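Acetyltransferase (Sinorhizobium meliloti, PDB 4JXR) binds acetyl-CoA and probably transfers its acetyl group to an acceptor substrate, as GNAT-superfamily acetyltransferases of the phosphinothricin type do. Local coordinates at residues N52-V57 / A72-N77; V85-Y90 / R118-V123. All blocks are in the same frame, centred on the assembly; numbering follows the deposited sequence. Where two conformers were deposited one is given.

Contact 1: N52-V57 / A72-N77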
ATOM      1  N   ASN A  52      12.205  12.104   6.062  1.00 11.21           N
ATOM      2  CA  ASN A  52      12.488  10.710   6.310  1.00 11.13           C
ATOM      3  C   ASN A  52      13.787  10.225   5.672  1.00 10.80           C
ATOM      4  O   ASN A  52      14.086   9.042   5.727  1.00 11.67           O
ATOM      5  CB  ASN A  52      11.294   9.854   5.865  1.00 12.09           C
ATOM      6  CG  ASN A  52      10.144   9.876   6.811  1.00 13.45           C
ATOM      7  OD1 ASN A  52      10.335   9.772   8.015  1.00 15.97           O
ATOM      8  ND2 ASN A  52       8.943   9.871   6.275  1.00 13.26           N
ATOM      9  N   GLY A  53      14.530  11.120   5.049  1.00 10.32           N
ATOM     10  CA  GLY A  53      15.823  10.784   4.475  1.00 10.37           C
ATOM     11  C   GLY A  53      15.777  10.238   3.060  1.00  9.42           C
ATOM     12  O   GLY A  53      16.817   9.896   2.511  1.00 10.04           O
ATOM     13  N   TYR A  54      14.599  10.181   2.455  1.00  8.77           N
ATOM     14  CA  TYR A  54      14.478   9.650   1.112  1.00  8.43           C
ATOM     15  C   TYR A  54      14.909  10.673   0.069  1.00  7.96           C
ATOM     16  O   TYR A  54      14.712  11.871   0.265  1.00  9.38           O
ATOM     17  CB  TYR A  54      13.008   9.289   0.861  1.00  8.73           C
ATOM     18  CG  TYR A  54      12.447   8.193   1.704  1.00  8.36           C
ATOM     19  CD1 TYR A  54      12.953   6.899   1.690  1.00  8.30           C
ATOM     20  CD2 TYR A  54      11.335   8.397   2.502  1.00  9.01           C
ATOM     21  CE1 TYR A  54      12.390   5.882   2.419  1.00  8.04           C
ATOM     22  CE2 TYR A  54      10.753   7.378   3.235  1.00  9.17           C
ATOM     23  CZ  TYR A  54      11.276   6.103   3.190  1.00  8.10           C
ATOM     24  OH  TYR A  54      10.673   5.123   3.902  1.00  8.81           O
ATOM     25  N   PRO A  55      15.400  10.224  -1.071  1.00  7.74           N
ATOM     26  CA  PRO A  55      15.827  11.118  -2.143  1.00  8.19           C
ATOM     27  C   PRO A  55      14.624  11.645  -2.919  1.00  7.83           C
ATOM     28  O   PRO A  55      13.676  10.914  -3.223  1.00  8.34           O
ATOM     29  CB  PRO A  55      16.705  10.238  -3.020  1.00  9.01           C
ATOM     30  CG  PRO A  55      16.121   8.839  -2.813  1.00  8.74           C
ATOM     31  CD  PRO A  55      15.743   8.833  -1.367  1.00  8.49           C
ATOM     32  N   TYR A  56      14.720  12.904  -3.311  1.00  7.90           N
ATOM     33  CA  TYR A  56      13.676  13.600  -4.078  1.00  8.33           C
ATOM     34  C   TYR A  56      14.422  14.474  -5.077  1.00  8.14           C
ATOM     35  O   TYR A  56      15.199  15.369  -4.659  1.00  9.18           O
ATOM     36  CB  TYR A  56      12.792  14.400  -3.116  1.00  8.89           C
ATOM     37  CG  TYR A  56      11.443  14.841  -3.638  1.00  8.32           C
ATOM     38  CD1 TYR A  56      11.285  15.430  -4.896  1.00  8.38           C
ATOM     39  CD2 TYR A  56      10.302  14.703  -2.881  1.00  8.68           C
ATOM     40  CE1 TYR A  56      10.035  15.866  -5.328  1.00  8.72           C
ATOM     41  CE2 TYR A  56       9.070  15.135  -3.288  1.00  9.15           C
ATOM     42  CZ  TYR A  56       8.952  15.756  -4.529  1.00  8.66           C
ATOM     43  OH  TYR A  56       7.732  16.237  -5.002  1.00 10.72           O
ATOM     44  N   VAL A  57      14.282  14.191  -6.362  1.00  7.80           N
ATOM     45  CA  VAL A  57      15.103  14.756  -7.401  0.80  8.85           C
ATOM     46  C   VAL A  57      14.281  15.341  -8.539  1.00  8.10           C
ATOM     47  O   VAL A  57      13.106  14.994  -8.725  1.00  8.96           O
ATOM     48  CB  VAL A  57      16.128  13.702  -7.922  0.80  9.99           C
ATOM     49  CG1 VAL A  57      16.981  13.112  -6.775  0.80 11.36           C
ATOM     50  CG2 VAL A  57      15.456  12.591  -8.641  0.80  9.72           C
ATOM     51  N   ALA A  72      11.803   8.491  -3.983  1.00  7.71           N
ATOM     52  CA  ALA A  72      11.517   7.266  -3.293  1.00  7.98           C
ATOM     53  C   ALA A  72      10.816   7.575  -2.001  1.00  8.13           C
ATOM     54  O   ALA A  72      11.036   8.638  -1.399  1.00  9.44           O
ATOM     55  CB  ALA A  72      12.800   6.481  -3.009  1.00 10.08           C
ATOM     56  N   SER A  73       9.957   6.690  -1.555  1.00  7.86           N
ATOM     57  CA  SER A  73       9.329   6.825  -0.271  0.50  8.12           C
ATOM     58  C   SER A  73       8.930   5.433   0.216  1.00  7.53           C
ATOM     59  O   SER A  73       9.225   4.417  -0.419  1.00  8.56           O
ATOM     60  CB  SER A  73       8.124   7.732  -0.365  0.50  9.42           C
ATOM     61  OG  SER A  73       7.667   8.048   0.954  0.50  8.34           O
ATOM     62  N   ALA A  74       8.282   5.353   1.376  1.00  8.34           N
ATOM     63  CA  ALA A  74       7.832   4.055   1.865  1.00  8.60           C
ATOM     64  C   ALA A  74       6.773   3.479   0.950  1.00  8.32           C
ATOM     65  O   ALA A  74       5.905   4.196   0.447  1.00 10.56           O
ATOM     66  CB  ALA A  74       7.244   4.198   3.237  1.00 10.25           C
ATOM     67  N   PHE A  75       6.771   2.156   0.830  1.00  8.93           N
ATOM     68  CA  PHE A  75       5.600   1.449   0.321  1.00  9.23           C
ATOM     69  C   PHE A  75       4.462   1.560   1.362  1.00  8.56           C
ATOM     70  O   PHE A  75       3.357   1.971   1.046  1.00 10.66           O
ATOM     71  CB  PHE A  75       5.989  -0.016   0.105  1.00 10.29           C
ATOM     72  CG  PHE A  75       4.813  -0.892  -0.196  1.00 11.28           C
ATOM     73  CD1 PHE A  75       4.113  -0.763  -1.350  1.00 15.14           C
ATOM     74  CD2 PHE A  75       4.395  -1.860   0.680  1.00 11.60           C
ATOM     75  CE1 PHE A  75       2.989  -1.536  -1.617  1.00 21.26           C
ATOM     76  CE2 PHE A  75       3.281  -2.638   0.438  1.00 14.87           C
ATOM     77  CZ  PHE A  75       2.556  -2.468  -0.703  1.00 19.63           C
ATOM     78  N   ARG A  76       4.758   1.207   2.597  1.00  9.50           N
ATOM     79  CA  ARG A  76       3.955   1.428   3.774  1.00 10.45           C
ATOM     80  C   ARG A  76       4.924   1.753   4.907  1.00  9.87           C
ATOM     81  O   ARG A  76       5.988   1.193   4.980  1.00 11.44           O
ATOM     82  CB  ARG A  76       3.106   0.203   4.163  1.00 12.17           C
ATOM     83  CG  ARG A  76       2.017  -0.096   3.196  1.00 14.86           C
ATOM     84  CD  ARG A  76       1.102  -1.306   3.464  1.00 18.12           C
ATOM     85  NE  ARG A  76      -0.092  -1.194   2.630  1.00 22.18           N
ATOM     86  CZ  ARG A  76      -1.130  -2.038   2.654  1.00 20.21           C
ATOM     87  NH1 ARG A  76      -1.089  -3.158   3.354  1.00 18.25           N
ATOM     88  NH2 ARG A  76      -2.191  -1.769   1.943  1.00 24.49           N
ATOM     89  N   ASN A  77       4.572   2.718   5.735  1.00 12.05           N
ATOM     90  CA  ASN A  77       5.491   3.189   6.778  1.00 11.99           C
ATOM     91  C   ASN A  77       5.346   2.388   8.075  1.00 12.84           C
ATOM     92  O   ASN A  77       5.270   2.965   9.140  1.00 20.41           O
ATOM     93  CB  ASN A  77       5.252   4.664   7.038  1.00 15.49           C
ATOM     94  CG  ASN A  77       3.884   4.919   7.578  1.00 18.87           C
ATOM     95  OD1 ASN A  77       3.098   4.048   7.730  1.00 22.79           O
ATOM     96  ND2 ASN A  77       3.627   6.151   7.917  1.00 27.03           N
TER
HETATM   97  O   HOH W   1       7.919   9.591   3.423  1.00 13.52           O
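A chi1 of -65° sets CG of Tyr-54 anti to its own carbonyl carbon, and the phenol ring, turned by chi2, lies over the backbone of Ser-73, a worked example of an aromatic face laid on a strand backbone. The CA of Ser-73 stands 3.7 Å from the ring centroid and only 10° off the normal, a well-centred CH-pi contact. Over the other face, offset toward the rim, comes O of Asn-52, which is hydrogen-bonded to the hydroxyl of Tyr-179. At the far end the hydroxyl OH of Tyr-54 touches CB of Ala-74 at 3.6 Å, while its hydrogen bond is made with the hydroxyl of Tyr-184.

Next along the chain, Ala-72 N gives its hydrogen to Pro-55 O (3.2 Å), at the open end of the antiparallel hairpin of strands 56-60 and 66-74. On the same residues, Pro-55 CG rests on Ala-72 CB at 4.1 Å. Before the strand, Gly-53 closes helix 39-51 in a Schellman motif.

The CB of Tyr-54 lies 3.1 Å from Ala-72 O, which is buried without a polar partner. On the N-terminal side of Pro-55, then, the direct pairing of the hairpin gives way to an aromatic face, and the contact is held there chiefly by dispersion and weak C-H donors.

Contact 2: V85-Y90 / R118-V123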
ATOM      1  N   VAL A  85      11.601   0.480  -0.370  1.00  7.04           N
ATOM      2  CA  VAL A  85      11.208   1.763  -0.905  1.00  7.32           C
ATOM      3  C   VAL A  85      10.368   1.548  -2.171  1.00  7.23           C
ATOM      4  O   VAL A  85      10.456   0.517  -2.842  1.00  8.23           O
ATOM      5  CB  VAL A  85      12.395   2.672  -1.224  1.00  8.48           C
ATOM      6  CG1 VAL A  85      12.912   3.337   0.025  1.00 10.55           C
ATOM      7  CG2 VAL A  85      13.510   1.931  -1.950  1.00  9.75           C
ATOM      8  N   GLU A  86       9.553   2.543  -2.471  1.00  7.49           N
ATOM      9  CA  GLU A  86       8.736   2.583  -3.660  1.00  7.28           C
ATOM     10  C   GLU A  86       9.134   3.800  -4.459  1.00  7.22           C
ATOM     11  O   GLU A  86       9.271   4.902  -3.894  1.00  8.35           O
ATOM     12  CB  GLU A  86       7.278   2.698  -3.263  1.00  8.26           C
ATOM     13  CG  GLU A  86       6.324   2.844  -4.428  1.00  9.03           C
ATOM     14  CD  GLU A  86       4.873   2.768  -4.045  1.00 10.75           C
ATOM     15  OE1 GLU A  86       4.538   2.328  -2.951  1.00 14.56           O
ATOM     16  OE2 GLU A  86       4.016   3.155  -4.892  1.00 11.64           O
ATOM     17  N   ASP A  87       9.256   3.692  -5.785  1.00  7.53           N
ATOM     18  CA  ASP A  87       9.583   4.823  -6.615  1.00  7.68           C
ATOM     19  C   ASP A  87       8.366   5.472  -7.217  1.00  8.03           C
ATOM     20  O   ASP A  87       7.410   4.778  -7.584  1.00 10.44           O
ATOM     21  CB  ASP A  87      10.532   4.428  -7.793  1.00  9.77           C
ATOM     22  CG  ASP A  87       9.967   3.498  -8.783  1.00 10.75           C
ATOM     23  OD1 ASP A  87       9.936   2.253  -8.480  1.00 13.28           O
ATOM     24  OD2 ASP A  87       9.650   3.958  -9.910  1.00 10.62           O
ATOM     25  N   SER A  88       8.444   6.786  -7.384  1.00  8.37           N
ATOM     26  CA  SER A  88       7.454   7.594  -8.081  1.00  9.61           C
ATOM     27  C   SER A  88       8.178   8.489  -9.046  1.00  8.72           C
ATOM     28  O   SER A  88       9.165   9.123  -8.702  1.00  9.97           O
ATOM     29  CB  SER A  88       6.706   8.472  -7.098  1.00 12.35           C
ATOM     30  OG  SER A  88       5.910   7.692  -6.196  1.00 13.93           O
ATOM     31  N   ILE A  89       7.737   8.533 -10.305  1.00  9.10           N
ATOM     32  CA  ILE A  89       8.370   9.287 -11.377  1.00  9.36           C
ATOM     33  C   ILE A  89       7.304  10.004 -12.163  1.00  8.73           C
ATOM     34  O   ILE A  89       6.359   9.379 -12.622  1.00  9.92           O
ATOM     35  CB  ILE A  89       9.141   8.371 -12.319  1.00 10.44           C
ATOM     36  CG1 ILE A  89      10.145   7.503 -11.603  1.00 12.57           C
ATOM     37  CG2 ILE A  89       9.828   9.195 -13.422  1.00 12.19           C
ATOM     38  CD1 ILE A  89      10.689   6.455 -12.504  1.00 15.90           C
ATOM     39  N   TYR A  90       7.479  11.310 -12.390  1.00  9.18           N
ATOM     40  CA  TYR A  90       6.532  12.121 -13.175  1.00  9.84           C
ATOM     41  C   TYR A  90       7.297  13.007 -14.126  1.00 10.39           C
ATOM     42  O   TYR A  90       8.092  13.829 -13.727  1.00 11.66           O
ATOM     43  CB  TYR A  90       5.640  12.960 -12.268  1.00 11.26           C
ATOM     44  CG  TYR A  90       4.735  12.083 -11.430  1.00 10.71           C
ATOM     45  CD1 TYR A  90       3.533  11.664 -11.922  1.00 12.65           C
ATOM     46  CD2 TYR A  90       5.078  11.689 -10.155  1.00 12.32           C
ATOM     47  CE1 TYR A  90       2.726  10.808 -11.198  1.00 14.46           C
ATOM     48  CE2 TYR A  90       4.259  10.809  -9.428  1.00 12.71           C
ATOM     49  CZ  TYR A  90       3.112  10.370  -9.991  1.00 14.00           C
ATOM     50  OH  TYR A  90       2.299   9.515  -9.269  1.00 17.77           O
ATOM     51  N   ARG A 118      17.059  -2.208   0.649  1.00  7.64           N
ATOM     52  CA  ARG A 118      17.327  -3.564   0.127  1.00  8.19           C
ATOM     53  C   ARG A 118      16.363  -4.031  -0.976  1.00  7.56           C
ATOM     54  O   ARG A 118      16.682  -4.967  -1.647  1.00  7.93           O
ATOM     55  CB  ARG A 118      17.345  -4.584   1.266  1.00  8.46           C
ATOM     56  CG  ARG A 118      18.470  -4.343   2.285  1.00  9.20           C
ATOM     57  CD  ARG A 118      19.862  -4.429   1.654  1.00 10.20           C
ATOM     58  NE  ARG A 118      20.900  -4.497   2.705  1.00 11.50           N
ATOM     59  CZ  ARG A 118      21.212  -5.625   3.333  1.00 11.20           C
ATOM     60  NH1 ARG A 118      20.658  -6.772   3.040  1.00 11.97           N
ATOM     61  NH2 ARG A 118      22.117  -5.567   4.298  1.00 14.09           N
ATOM     62  N   GLN A 119      15.190  -3.367  -1.131  1.00  7.52           N
ATOM     63  CA  GLN A 119      14.252  -3.733  -2.182  1.00  7.02           C
ATOM     64  C   GLN A 119      13.559  -2.462  -2.631  1.00  7.08           C
ATOM     65  O   GLN A 119      13.309  -1.577  -1.815  1.00  7.38           O
ATOM     66  CB  GLN A 119      13.190  -4.720  -1.695  1.00  8.17           C
ATOM     67  CG  GLN A 119      13.739  -6.038  -1.129  1.00  8.20           C
ATOM     68  CD  GLN A 119      14.326  -6.960  -2.162  1.00  8.40           C
ATOM     69  OE1 GLN A 119      13.983  -6.959  -3.340  1.00  8.96           O
ATOM     70  NE2 GLN A 119      15.249  -7.854  -1.688  1.00  9.21           N
HETATM   71  N   MSE A 120      13.225  -2.413  -3.926  1.00  7.23           N
HETATM   72  CA  MSE A 120      12.429  -1.318  -4.469  1.00  7.18           C
HETATM   73  C   MSE A 120      11.224  -1.911  -5.201  1.00  7.38           C
HETATM   74  O   MSE A 120      11.362  -2.844  -6.000  1.00  7.65           O
HETATM   75  CB  MSE A 120      13.255  -0.456  -5.411  1.00  7.39           C
HETATM   76  CG  MSE A 120      12.517   0.821  -5.879  1.00  7.97           C
HETATM   77 SE   MSE A 120      13.629   2.045  -6.847  1.00 12.64          SE
HETATM   78  CE  MSE A 120      14.561   2.812  -5.406  1.00 10.16           C
ATOM     79  N   ILE A 121      10.052  -1.368  -4.911  1.00  7.52           N
ATOM     80  CA  ILE A 121       8.798  -1.731  -5.570  0.80  8.17           C
ATOM     81  C   ILE A 121       8.290  -0.564  -6.371  1.00  8.01           C
ATOM     82  O   ILE A 121       8.406   0.589  -5.978  1.00  9.12           O
ATOM     83  CB  ILE A 121       7.768  -2.238  -4.487  0.80 10.60           C
ATOM     84  CG1 ILE A 121       6.485  -2.842  -5.040  0.80 13.00           C
ATOM     85  CG2 ILE A 121       7.397  -1.151  -3.505  0.80 11.02           C
ATOM     86  CD1 ILE A 121       5.700  -3.623  -3.977  0.80 17.26           C
ATOM     87  N   ALA A 122       7.711  -0.871  -7.529  1.00  8.40           N
ATOM     88  CA  ALA A 122       6.958   0.067  -8.332  1.00  8.70           C
ATOM     89  C   ALA A 122       5.506  -0.425  -8.386  1.00  8.60           C
ATOM     90  O   ALA A 122       5.246  -1.586  -8.647  1.00  9.76           O
ATOM     91  CB  ALA A 122       7.512   0.180  -9.729  1.00 11.16           C
ATOM     92  N   VAL A 123       4.599   0.489  -8.118  1.00  8.75           N
ATOM     93  CA  VAL A 123       3.153   0.241  -8.177  1.00  9.24           C
ATOM     94  C   VAL A 123       2.647   1.076  -9.324  1.00  9.05           C
ATOM     95  O   VAL A 123       2.603   2.309  -9.213  1.00 11.48           O
ATOM     96  CB  VAL A 123       2.468   0.590  -6.851  1.00 10.37           C
ATOM     97  CG1 VAL A 123       0.965   0.323  -6.993  1.00 11.27           C
ATOM     98  CG2 VAL A 123       3.069  -0.175  -5.699  1.00 12.02           C
TER
HETATM   99  O   HOH W   2       5.099   3.291  -7.382  1.00 12.52           O
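The carbonyl oxygen of Val-85 is gripped from the neighbouring parallel strand by two donors of unequal strength: the N-H of Ile-121, with N at 2.8 Å, and the weaker C-H of Met-120, whose CA is 3.1 Å away. Ile-121 O repeats the pattern, accepting Asp-87 N at 3.2 Å and facing CA of Glu-86, and Val-85 N is bonded in turn to Gln-119 O.

There the direct pairing stops, for the strands diverge at 44°. A water fills the next step, accepting from Val-123 N (2.9 Å) and lying 2.7 Å from Glu-86 OE2; it also reaches Asp-87 O. OE2 of Glu-86 comes within 3.6 Å of Val-123 CG2, while OE1 forms a salt bridge with Arg-76 of the second subunit.

On the other face of the sheet, selenomethionine Met-120 bends at its last torsion (chi3 -77°), which sets CE 3.7 Å from CG2 of Val-85; the two side chains cross obliquely. Asp-87 has CG between its backbone N and carbonyl carbon (chi1 65°), and OD1 reaches over to Ala-122 CB at 3.4 Å. Its other oxygen, OD2, is hydrogen-bonded to His-135 NE2.

This splay between two central parallel strands is the hallmark of the GNAT fold, where the wedge admits acetyl-CoA; Ile-89, farther along the first strand, is one of its binding residues. Helix 100-115 makes the beta-alpha-beta crossover between the strands and packs on Met-120 and Asp-87, strand 66-74 flanks 84-91, and strand 155-165 borders 119-125, with Phe-161 against Ile-121 and Val-123.

Overall arrangement
Contacts 1 and 2 show how successive pairings build one sheet: their centres are 9 Å apart, and strands 66-74 and 84-91, one from each, are neighbours in it. Ser-73 O and Glu-86 N, 2.8 Å apart, probably form a hydrogen bond that joins them, and Tyr-54 CE1 packs on Val-85 CG1 at 3.5 Å. Both contacts also reach the dimer interface, since Arg-76 of each chain forms a salt bridge with Glu-86 of the other. Toward the acetyl-CoA site the two differ. Contact 2 lies on the strand that carries Ile-89, whereas in contact 1 the side chain of Ala-72 stays about 9 Å from that of Ile-89.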